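Local structure of O-ureido-L-serine synthase (Streptomyces lavendulae, 3X43) at residues B[9-14]-B[42-47]; B[267-272]-B[286-291]. The protein catalyses, with pyridoxal 5'-phosphate as cofactor, the addition of hydroxyurea to O-acetyl-L-serine, giving O-ureido-L-serine for biosynthesis of the antibiotic D-cycloserine. All coordinates share one frame; numbering follows the deposited sequence.

Contact 1. Residues B[9-14]-B[42-47]. With PLP (pyridoxal-5'-phosphate), chain J.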
# COMPACT_ATOMS: atom_id res chain seq x y z
N ASP B 9 6.10 3.05 12.82
CA ASP B 9 5.42 2.07 11.98
C ASP B 9 5.61 2.44 10.50
O ASP B 9 5.35 1.64 9.60
CB ASP B 9 3.92 2.06 12.31
CG ASP B 9 3.63 1.50 13.71
OD1 ASP B 9 4.53 0.87 14.30
OD2 ASP B 9 2.50 1.70 14.21
N THR B 10 6.08 3.66 10.25
CA THR B 10 6.30 4.12 8.89
C THR B 10 7.70 3.81 8.38
O THR B 10 8.08 4.27 7.31
CB THR B 10 6.06 5.63 8.77
OG1 THR B 10 7.04 6.35 9.54
CG2 THR B 10 4.67 5.98 9.24
N ILE B 11 8.45 3.01 9.14
CA ILE B 11 9.82 2.67 8.73
C ILE B 11 9.87 1.55 7.69
O ILE B 11 9.19 0.53 7.80
CB ILE B 11 10.68 2.28 9.96
CG1 ILE B 11 10.91 3.52 10.84
CG2 ILE B 11 12.03 1.71 9.51
CD1 ILE B 11 11.58 3.22 12.19
N GLY B 12 10.69 1.76 6.66
CA GLY B 12 10.79 0.76 5.61
C GLY B 12 9.74 0.92 4.52
O GLY B 12 9.01 1.91 4.48
N ARG B 13 9.64 -0.08 3.63
CA ARG B 13 8.70 -0.05 2.52
C ARG B 13 8.93 1.21 1.68
O ARG B 13 8.00 1.88 1.26
CB ARG B 13 7.26 -0.09 3.03
CG ARG B 13 6.86 -1.40 3.71
CD ARG B 13 5.38 -1.37 4.11
NE ARG B 13 5.10 -0.22 4.95
CZ ARG B 13 5.41 -0.14 6.25
NH1 ARG B 13 6.01 -1.15 6.86
NH2 ARG B 13 5.16 0.98 6.92
N THR B 14 10.19 1.50 1.42
CA THR B 14 10.55 2.68 0.65
C THR B 14 10.35 2.44 -0.85
O THR B 14 10.44 1.31 -1.34
CB THR B 14 11.99 3.07 0.92
OG1 THR B 14 12.86 1.97 0.61
CG2 THR B 14 12.16 3.45 2.38
N VAL B 42 18.46 5.38 5.63
CA VAL B 42 18.33 3.95 5.77
C VAL B 42 18.61 3.49 7.20
O VAL B 42 18.28 2.36 7.57
CB VAL B 42 19.29 3.22 4.78
CG1 VAL B 42 20.74 3.55 5.09
CG2 VAL B 42 19.06 1.73 4.83
N LYS B 43 19.21 4.37 8.00
CA LYS B 43 19.53 4.02 9.38
C LYS B 43 18.31 3.80 10.24
O LYS B 43 18.42 3.25 11.33
CB LYS B 43 20.39 5.11 10.01
CG LYS B 43 21.80 5.12 9.48
CD LYS B 43 22.33 3.71 9.35
CE LYS B 43 23.82 3.75 9.21
NZ LYS B 43 24.11 4.58 8.03
N ASP B 44 17.15 4.24 9.77
CA ASP B 44 15.94 4.04 10.53
C ASP B 44 15.72 2.55 10.69
O ASP B 44 15.13 2.10 11.67
CB ASP B 44 14.75 4.65 9.81
CG ASP B 44 14.59 6.12 10.10
OD1 ASP B 44 13.54 6.67 9.69
OD2 ASP B 44 15.50 6.72 10.72
N ARG B 45 16.22 1.79 9.73
CA ARG B 45 16.04 0.35 9.77
C ARG B 45 16.80 -0.33 10.90
O ARG B 45 16.19 -1.01 11.73
CB ARG B 45 16.42 -0.27 8.41
CG ARG B 45 15.69 0.36 7.23
CD ARG B 45 15.78 -0.51 5.99
NE ARG B 45 15.11 0.09 4.84
CZ ARG B 45 13.96 -0.34 4.33
NH1 ARG B 45 13.33 -1.38 4.86
NH2 ARG B 45 13.44 0.27 3.27
N LEU B 46 18.12 -0.15 10.96
CA LEU B 46 18.88 -0.79 12.04
C LEU B 46 18.55 -0.23 13.41
O LEU B 46 18.50 -0.96 14.39
CB LEU B 46 20.39 -0.70 11.79
CG LEU B 46 21.12 0.62 11.99
CD1 LEU B 46 21.31 0.89 13.48
CD2 LEU B 46 22.46 0.55 11.27
N ALA B 47 18.30 1.07 13.49
CA ALA B 47 17.98 1.69 14.78
C ALA B 47 16.73 1.08 15.39
O ALA B 47 16.68 0.85 16.59
CB ALA B 47 17.80 3.17 14.61
N1 PLP J . 25.37 5.99 3.17
C2 PLP J . 24.95 6.75 4.27
C2A PLP J . 24.75 8.24 4.18
C3 PLP J . 24.71 6.07 5.44
O3 PLP J . 24.24 6.72 6.52
C4 PLP J . 24.92 4.67 5.47
C4A PLP J . 24.58 3.87 6.80
C5 PLP J . 25.37 3.98 4.31
C6 PLP J . 25.57 4.67 3.20
C5A PLP J . 25.80 2.52 4.29
O4P PLP J . 24.77 1.60 4.65
P PLP J . 25.03 0.30 5.53
O1P PLP J . 25.52 0.76 6.83
O2P PLP J . 23.76 -0.41 5.65
O3P PLP J . 26.02 -0.50 4.82

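Contact 2. Residues B[267-272]-B[286-291]. With PLP (pyridoxal-5'-phosphate), chain J.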
# COMPACT_ATOMS: atom_id res chain seq x y z
N GLY B 267 24.99 9.33 -4.57
CA GLY B 267 25.57 9.76 -5.83
C GLY B 267 26.59 8.74 -6.29
O GLY B 267 26.75 8.47 -7.49
N ALA B 268 27.29 8.16 -5.32
CA ALA B 268 28.29 7.15 -5.62
C ALA B 268 27.65 5.91 -6.25
O ALA B 268 28.10 5.43 -7.30
CB ALA B 268 29.04 6.76 -4.37
N THR B 269 26.60 5.39 -5.62
CA THR B 269 25.92 4.20 -6.14
C THR B 269 25.35 4.45 -7.54
O THR B 269 25.44 3.59 -8.41
CB THR B 269 24.76 3.72 -5.20
OG1 THR B 269 23.68 4.66 -5.23
CG2 THR B 269 25.25 3.55 -3.77
N VAL B 270 24.75 5.62 -7.74
CA VAL B 270 24.18 5.92 -9.05
C VAL B 270 25.30 6.01 -10.10
O VAL B 270 25.15 5.52 -11.22
CB VAL B 270 23.35 7.22 -9.01
CG1 VAL B 270 22.86 7.59 -10.41
CG2 VAL B 270 22.16 7.02 -8.10
N ALA B 271 26.43 6.61 -9.71
CA ALA B 271 27.58 6.74 -10.61
C ALA B 271 28.05 5.36 -11.06
O ALA B 271 28.28 5.13 -12.26
CB ALA B 271 28.72 7.48 -9.92
N THR B 272 28.21 4.44 -10.11
CA THR B 272 28.64 3.08 -10.41
C THR B 272 27.65 2.42 -11.37
O THR B 272 28.05 1.74 -12.32
CB THR B 272 28.72 2.21 -9.14
OG1 THR B 272 29.60 2.81 -8.18
CG2 THR B 272 29.23 0.82 -9.47
N LEU B 286 19.39 -2.07 -13.79
CA LEU B 286 20.22 -1.90 -12.61
C LEU B 286 19.44 -1.26 -11.46
O LEU B 286 18.50 -0.50 -11.68
CB LEU B 286 21.43 -1.02 -12.95
CG LEU B 286 22.39 -1.60 -13.99
CD1 LEU B 286 22.09 -1.01 -15.37
CD2 LEU B 286 23.82 -1.30 -13.58
N LEU B 287 19.83 -1.58 -10.23
CA LEU B 287 19.18 -1.01 -9.06
C LEU B 287 20.26 -0.42 -8.16
O LEU B 287 21.23 -1.09 -7.82
CB LEU B 287 18.39 -2.08 -8.29
CG LEU B 287 17.80 -1.63 -6.94
CD1 LEU B 287 16.97 -0.38 -7.15
CD2 LEU B 287 16.93 -2.73 -6.35
N ALA B 288 20.09 0.83 -7.78
CA ALA B 288 21.05 1.50 -6.93
C ALA B 288 20.37 1.98 -5.65
O ALA B 288 19.21 2.39 -5.68
CB ALA B 288 21.65 2.69 -7.68
N MET B 289 21.09 1.91 -4.53
CA MET B 289 20.57 2.33 -3.22
C MET B 289 20.87 3.81 -2.95
O MET B 289 22.01 4.24 -3.09
CB MET B 289 21.19 1.51 -2.09
CG MET B 289 20.80 0.04 -2.04
SD MET B 289 19.07 -0.27 -1.62
CE MET B 289 18.87 0.62 -0.08
N LEU B 290 19.85 4.55 -2.55
CA LEU B 290 19.96 5.98 -2.23
C LEU B 290 19.76 6.02 -0.70
O LEU B 290 18.64 6.17 -0.21
CB LEU B 290 18.84 6.75 -2.92
CG LEU B 290 19.12 7.38 -4.29
CD1 LEU B 290 19.85 6.40 -5.19
CD2 LEU B 290 17.80 7.81 -4.91
N PRO B 291 20.85 5.93 0.07
CA PRO B 291 20.77 5.93 1.53
C PRO B 291 20.13 7.07 2.32
O PRO B 291 19.58 6.83 3.39
CB PRO B 291 22.21 5.66 1.97
CG PRO B 291 22.90 5.12 0.72
CD PRO B 291 22.25 5.86 -0.40
N1 PLP J . 25.37 5.99 3.17
C2 PLP J . 24.95 6.75 4.27
C2A PLP J . 24.75 8.24 4.18
C3 PLP J . 24.71 6.07 5.44
O3 PLP J . 24.24 6.72 6.52
C4 PLP J . 24.92 4.67 5.47
C4A PLP J . 24.58 3.87 6.80
C5 PLP J . 25.37 3.98 4.31
C6 PLP J . 25.57 4.67 3.20
C5A PLP J . 25.80 2.52 4.29
O4P PLP J . 24.77 1.60 4.65
P PLP J . 25.03 0.30 5.53
O1P PLP J . 25.52 0.76 6.83
O2P PLP J . 23.76 -0.41 5.65
O3P PLP J . 26.02 -0.50 4.82

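Contact 1. Residues B[9-14]-B[42-47]
I11 and R45 carry the contact between loop 9-14 and the start of helix 43-56. I11 lies against the backbone and CB of D44: its CD1 is 3.8 Å from D44 O, and its CG2, 4.0 Å from D44 CB. With chi1 at -68°, CG2 stands anti to the backbone N and CG1 beside it, and both branches meet D44. R45 extends from CG to NE and carries its guanidinium to the loop, where G12 CA lies over one face, 3.4 Å from R45 NH1; having no side chain, G12 lets the flat group come this close. T14 approaches the edge of the same group in plane, with T14 OG1 3.2 Å from R45 NH2. Acidic residues position the arginine: salt bridges join R45 NE to E34 and NH1 to E159, while T14 OG1 is hydrogen-bonded to E34, and the backbone amides of R13 and T14 to E159. Within the loop, R13 folds back and NH2 gives an N-H to D9 O at 2.8 Å, with an N-H...O angle of 159°. D44 OD1 is held by the amide of G39. Next to D44, K43 NZ is covalently joined to PLP C4A at 1.5 Å, the lysine link through which PLP enzymes hold their cofactor, here at the beginning of a helix in a type II enzyme of the cysteine synthase family.

Contact 2. Residues B[267-272]-B[286-291]
This buried contact is a helix packed on a mixed, mainly parallel sheet: helix 264-279 runs back along strand 284-290, which follows it in the chain. The axes of the two short segments approach to 7.1 Å and are nearly antiparallel (168°). The CB of T269 points toward the strand, and its CA is nearest that of A288, whose CB is 3.7 Å from T269 OG1. That hydroxyl lies between the backbone N and the carbonyl carbon of its own residue (chi1 69°), which brings OG1 to 2.7 Å from M289 O; A266 O is a second acceptor within reach, so which carbonyl takes the single proton is unsettled. T269 CG2 adds a further touch on M289 O, at 3.4 Å. One residue on, V270 meets the strand mainly through CG2, 3.8 Å from L290 CD1 and more loosely set against A288 CB. V31 of the neighbouring strand 27-33 touches both V270 and L290, extending this apolar patch to the next strand, while L201 of strand 197-203 meets T269. Past the strand end, P291 CB comes within 3.4 Å of PLP N1. Such helix-on-sheet packing is typical of the alpha/beta architecture of type II PLP enzymes, here with the strand leading into the cofactor pocket.

Overall arrangement
From the N terminus, contact 1 comes first: loop 9-14 leads into the antiparallel hairpin of strands 16-18 and 27-33, and the return to helix 43-56 closes a loop with 27 residues between the segments. Contact 2 opens only much later, closing a shorter loop of 13 residues from helix 264-279 to strand 284-290; the two are in series and neither nests in nor crosses the other. In space they converge, the centres of contact 1 and contact 2 lying about 18 Å apart. Strand 284-290 lies beside strand 27-33 in the six-stranded sheet, and V42 N probably hydrogen-bonds to P291 O at 2.9 Å. Both contacts reach PLP, through K43 and P291 respectively.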